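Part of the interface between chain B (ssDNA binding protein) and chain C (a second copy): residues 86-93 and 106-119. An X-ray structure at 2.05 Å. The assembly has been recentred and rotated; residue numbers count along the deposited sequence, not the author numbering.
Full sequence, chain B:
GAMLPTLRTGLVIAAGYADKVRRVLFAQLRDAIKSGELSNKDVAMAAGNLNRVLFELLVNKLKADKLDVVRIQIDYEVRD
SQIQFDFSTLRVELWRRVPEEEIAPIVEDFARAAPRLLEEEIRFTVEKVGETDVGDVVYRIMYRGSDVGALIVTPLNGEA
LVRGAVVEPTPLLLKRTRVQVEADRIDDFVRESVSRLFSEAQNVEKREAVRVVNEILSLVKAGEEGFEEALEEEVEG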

# COMPACT_ATOMS: atom_id res chain seq x y z
N ASP B 86 -20.62 -9.46 11.83
CA ASP B 86 -21.60 -8.76 12.66
C ASP B 86 -22.15 -7.57 11.87
O ASP B 86 -21.54 -6.51 11.85
N PHE B 87 -23.29 -7.75 11.22
CA PHE B 87 -23.80 -6.71 10.33
C PHE B 87 -24.29 -5.44 11.02
O PHE B 87 -24.54 -4.43 10.37
N SER B 88 -24.40 -5.49 12.35
CA SER B 88 -24.75 -4.29 13.11
C SER B 88 -23.59 -3.30 13.10
O SER B 88 -23.76 -2.13 13.43
N THR B 89 -22.41 -3.79 12.73
CA THR B 89 -21.22 -2.94 12.72
C THR B 89 -20.79 -2.55 11.30
O THR B 89 -19.76 -1.92 11.12
N LEU B 90 -21.57 -2.94 10.30
CA LEU B 90 -21.22 -2.61 8.92
C LEU B 90 -21.19 -1.09 8.75
O LEU B 90 -22.17 -0.42 9.05
N ARG B 91 -20.08 -0.55 8.28
CA ARG B 91 -20.06 0.84 7.87
C ARG B 91 -19.59 0.98 6.44
O ARG B 91 -18.57 0.42 6.04
N VAL B 92 -20.33 1.77 5.66
CA VAL B 92 -19.96 2.04 4.29
C VAL B 92 -19.93 3.53 4.03
O VAL B 92 -20.88 4.25 4.35
N GLU B 93 -18.83 4.01 3.46
CA GLU B 93 -18.72 5.39 3.01
C GLU B 93 -18.66 5.37 1.50
O GLU B 93 -18.12 4.43 0.91
N ILE C 106 -29.76 3.97 5.23
CA ILE C 106 -29.87 2.95 4.20
C ILE C 106 -29.08 1.70 4.61
O ILE C 106 -29.58 0.57 4.53
N VAL C 107 -27.85 1.90 5.08
CA VAL C 107 -27.02 0.77 5.49
C VAL C 107 -27.64 0.04 6.68
O VAL C 107 -27.70 -1.19 6.71
N GLU C 108 -28.13 0.79 7.66
CA GLU C 108 -28.69 0.17 8.86
C GLU C 108 -29.87 -0.72 8.49
O GLU C 108 -30.02 -1.83 9.01
N ASP C 109 -30.71 -0.24 7.58
CA ASP C 109 -31.89 -0.98 7.18
C ASP C 109 -31.48 -2.24 6.42
O ASP C 109 -32.03 -3.32 6.63
N PHE C 110 -30.51 -2.08 5.53
CA PHE C 110 -30.02 -3.19 4.74
C PHE C 110 -29.45 -4.29 5.63
O PHE C 110 -29.66 -5.48 5.38
N ALA C 111 -28.74 -3.87 6.67
CA ALA C 111 -28.05 -4.81 7.56
C ALA C 111 -29.03 -5.72 8.30
O ALA C 111 -28.66 -6.82 8.72
N ARG C 112 -30.26 -5.26 8.46
CA ARG C 112 -31.30 -6.09 9.06
C ARG C 112 -31.50 -7.34 8.21
O ARG C 112 -31.70 -8.44 8.74
N ALA C 113 -31.44 -7.18 6.90
CA ALA C 113 -31.75 -8.26 5.98
C ALA C 113 -30.51 -9.04 5.51
O ALA C 113 -30.65 -10.08 4.86
N ALA C 114 -29.32 -8.54 5.82
CA ALA C 114 -28.10 -9.13 5.27
C ALA C 114 -27.93 -10.60 5.62
O ALA C 114 -27.55 -11.40 4.76
N PRO C 115 -28.21 -10.98 6.87
CA PRO C 115 -28.06 -12.37 7.28
C PRO C 115 -28.98 -13.29 6.48
O PRO C 115 -28.55 -14.34 5.98
N ARG C 116 -30.24 -12.90 6.38
CA ARG C 116 -31.24 -13.68 5.67
C ARG C 116 -30.99 -13.65 4.16
O ARG C 116 -31.56 -14.44 3.41
N LEU C 117 -30.11 -12.75 3.73
CA LEU C 117 -29.73 -12.63 2.33
C LEU C 117 -28.59 -13.59 2.01
O LEU C 117 -28.21 -13.77 0.86
N LEU C 118 -28.04 -14.20 3.05
CA LEU C 118 -26.96 -15.16 2.88
C LEU C 118 -27.50 -16.57 2.93
O LEU C 118 -26.80 -17.53 2.61
N GLU C 119 -28.75 -16.69 3.34
CA GLU C 119 -29.44 -17.97 3.28
C GLU C 119 -30.02 -18.16 1.88
O GLU C 119 -30.80 -19.09 1.64

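Packing of a turn and strand of chain B against a helix and the turn that follows it in chain C, two copies of the ssDNA binding protein. No hydrogen bond crosses between the stretches; the contact is apolar and buries 367 Å², both sides summed. F87(B) is the main contributor. Its CA-to-CB bond points toward chain C, and chi1 of -72° (m) with chi2 of -81° lays one ring face against A114(C), whose CB sits 3.7 Å from the ring centroid and 14° off the ring normal, a CH-pi contact. The methyl lies close over the ring, with F87(B) CD1 to A114(C) CB at 3.6 Å. P115(C) and L118(C) meet the ring obliquely: F87(B) CD2 lies 4.3 Å from P115(C) CG, and F87(B) CZ lies 4.2 Å from L118(C) CD1. L118(C) points toward chain B with chi1 m and chi2 t. Three residues before A114(C), A111(C) packs its CB 4.0 Å from F87(B) CB and only 3.2 Å from F87(B) O, so the alanine methyl rests against the backbone of the turn as well. Further along, L90(B) (t, p) and V92(B) (t), alternate residues of the chain, both point toward V107(C), itself t. L90(B) CG is 4.0 Å from V107(C) CG1, and V92(B) CB is 4.1 Å from V107(C) CG2, so the two methyls of the valine meet different residues. The intervening R91(B) points away in an extended t, t, t conformation; its NH1 lies 3.6 Å from E93(B) OE2, a long salt bridge of charges alone. Polar side chains of the turn bond within chain B: T89(B) OG1 (chi1 p) donates to D86(B) O at 2.8 Å, and S88(B) OG (chi1 p) donates to D86(B) OD1 at 2.9 Å, bracing the bend that presents F87(B).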

# COMPACT_ATOMS: atom_id res chain seq x y z
CB ASP B 86 -20.96 -8.31 13.98
CG ASP B 86 -21.94 -7.59 14.89
OD1 ASP B 86 -23.16 -7.63 14.61
OD2 ASP B 86 -21.49 -7.00 15.89
CB PHE B 87 -24.85 -7.27 9.37
CG PHE B 87 -24.26 -8.15 8.33
CD1 PHE B 87 -23.67 -7.61 7.20
CD2 PHE B 87 -24.24 -9.52 8.49
CE1 PHE B 87 -23.10 -8.42 6.23
CE2 PHE B 87 -23.67 -10.34 7.53
CZ PHE B 87 -23.10 -9.77 6.40
CB SER B 88 -25.14 -4.65 14.55
OG SER B 88 -24.00 -4.95 15.34
CB THR B 89 -20.03 -3.61 13.43
OG1 THR B 89 -19.57 -4.72 12.65
CG2 THR B 89 -20.46 -4.09 14.82
CB LEU B 90 -22.23 -3.20 7.96
CG LEU B 90 -22.05 -2.91 6.47
CD1 LEU B 90 -20.64 -3.29 5.98
CD2 LEU B 90 -23.12 -3.63 5.65
CB ARG B 91 -19.18 1.70 8.79
CG ARG B 91 -19.05 3.12 8.25
CD ARG B 91 -18.08 3.98 9.05
NE ARG B 91 -18.24 5.39 8.69
CZ ARG B 91 -17.37 6.35 9.00
NH1 ARG B 91 -17.60 7.60 8.63
NH2 ARG B 91 -16.26 6.05 9.67
CB VAL B 92 -20.95 1.41 3.30
CG1 VAL B 92 -20.58 1.80 1.87
CG2 VAL B 92 -20.98 -0.10 3.46
CB GLU B 93 -17.46 6.05 3.57
CG GLU B 93 -17.38 5.99 5.09
CD GLU B 93 -15.97 6.23 5.61
OE1 GLU B 93 -15.29 5.24 5.98
OE2 GLU B 93 -15.55 7.40 5.65
CB ILE C 106 -29.35 3.47 2.85
CG1 ILE C 106 -30.10 4.76 2.48
CG2 ILE C 106 -29.52 2.42 1.78
CD1 ILE C 106 -29.51 5.54 1.33
CB VAL C 107 -25.58 1.20 5.85
CG1 VAL C 107 -24.82 0.04 6.49
CG2 VAL C 107 -24.84 1.72 4.62
CB GLU C 108 -29.10 1.22 9.89
CG GLU C 108 -29.65 0.64 11.18
CD GLU C 108 -30.00 1.71 12.22
OE1 GLU C 108 -30.98 1.52 12.96
OE2 GLU C 108 -29.28 2.73 12.29
CB ASP C 109 -32.79 -0.11 6.30
CG ASP C 109 -34.26 -0.26 6.64
OD1 ASP C 109 -34.78 0.57 7.42
OD2 ASP C 109 -34.88 -1.22 6.14
CB PHE C 110 -28.94 -2.71 3.78
CG PHE C 110 -28.29 -3.81 3.03
CD1 PHE C 110 -28.87 -4.32 1.88
CD2 PHE C 110 -27.10 -4.36 3.47
CE1 PHE C 110 -28.26 -5.35 1.18
CE2 PHE C 110 -26.49 -5.38 2.77
CZ PHE C 110 -27.07 -5.88 1.63
CB ALA C 111 -27.15 -4.06 8.55
CB ARG C 112 -32.62 -5.33 9.15
CG ARG C 112 -32.62 -4.15 10.11
CD ARG C 112 -32.73 -4.61 11.56
NE ARG C 112 -33.14 -3.51 12.44
CZ ARG C 112 -33.20 -3.60 13.77
NH1 ARG C 112 -32.87 -4.72 14.39
NH2 ARG C 112 -33.59 -2.55 14.49
CB ALA C 113 -32.50 -7.72 4.79
CB ALA C 114 -26.87 -8.33 5.70
CB PRO C 115 -28.48 -12.35 8.75
CG PRO C 115 -28.23 -10.95 9.19
CD PRO C 115 -28.59 -10.11 8.00
CB ARG C 116 -32.64 -13.14 6.00
CG ARG C 116 -33.75 -13.58 5.07
CD ARG C 116 -35.10 -13.08 5.57
NE ARG C 116 -35.04 -11.69 6.02
CZ ARG C 116 -35.24 -10.64 5.23
NH1 ARG C 116 -35.50 -10.82 3.94
NH2 ARG C 116 -35.16 -9.41 5.73
CB LEU C 117 -29.31 -11.20 2.01
CG LEU C 117 -28.66 -10.96 0.65
CD1 LEU C 117 -29.57 -11.44 -0.48
CD2 LEU C 117 -28.31 -9.50 0.47
CB LEU C 118 -25.91 -14.96 3.95
CG LEU C 118 -25.01 -13.77 3.63
CD1 LEU C 118 -24.01 -13.54 4.75
CD2 LEU C 118 -24.33 -14.06 2.31
CB GLU C 119 -30.54 -18.06 4.35
CG GLU C 119 -30.04 -18.57 5.69
CD GLU C 119 -31.04 -18.37 6.82
OE1 GLU C 119 -32.26 -18.57 6.59
OE2 GLU C 119 -30.61 -18.00 7.93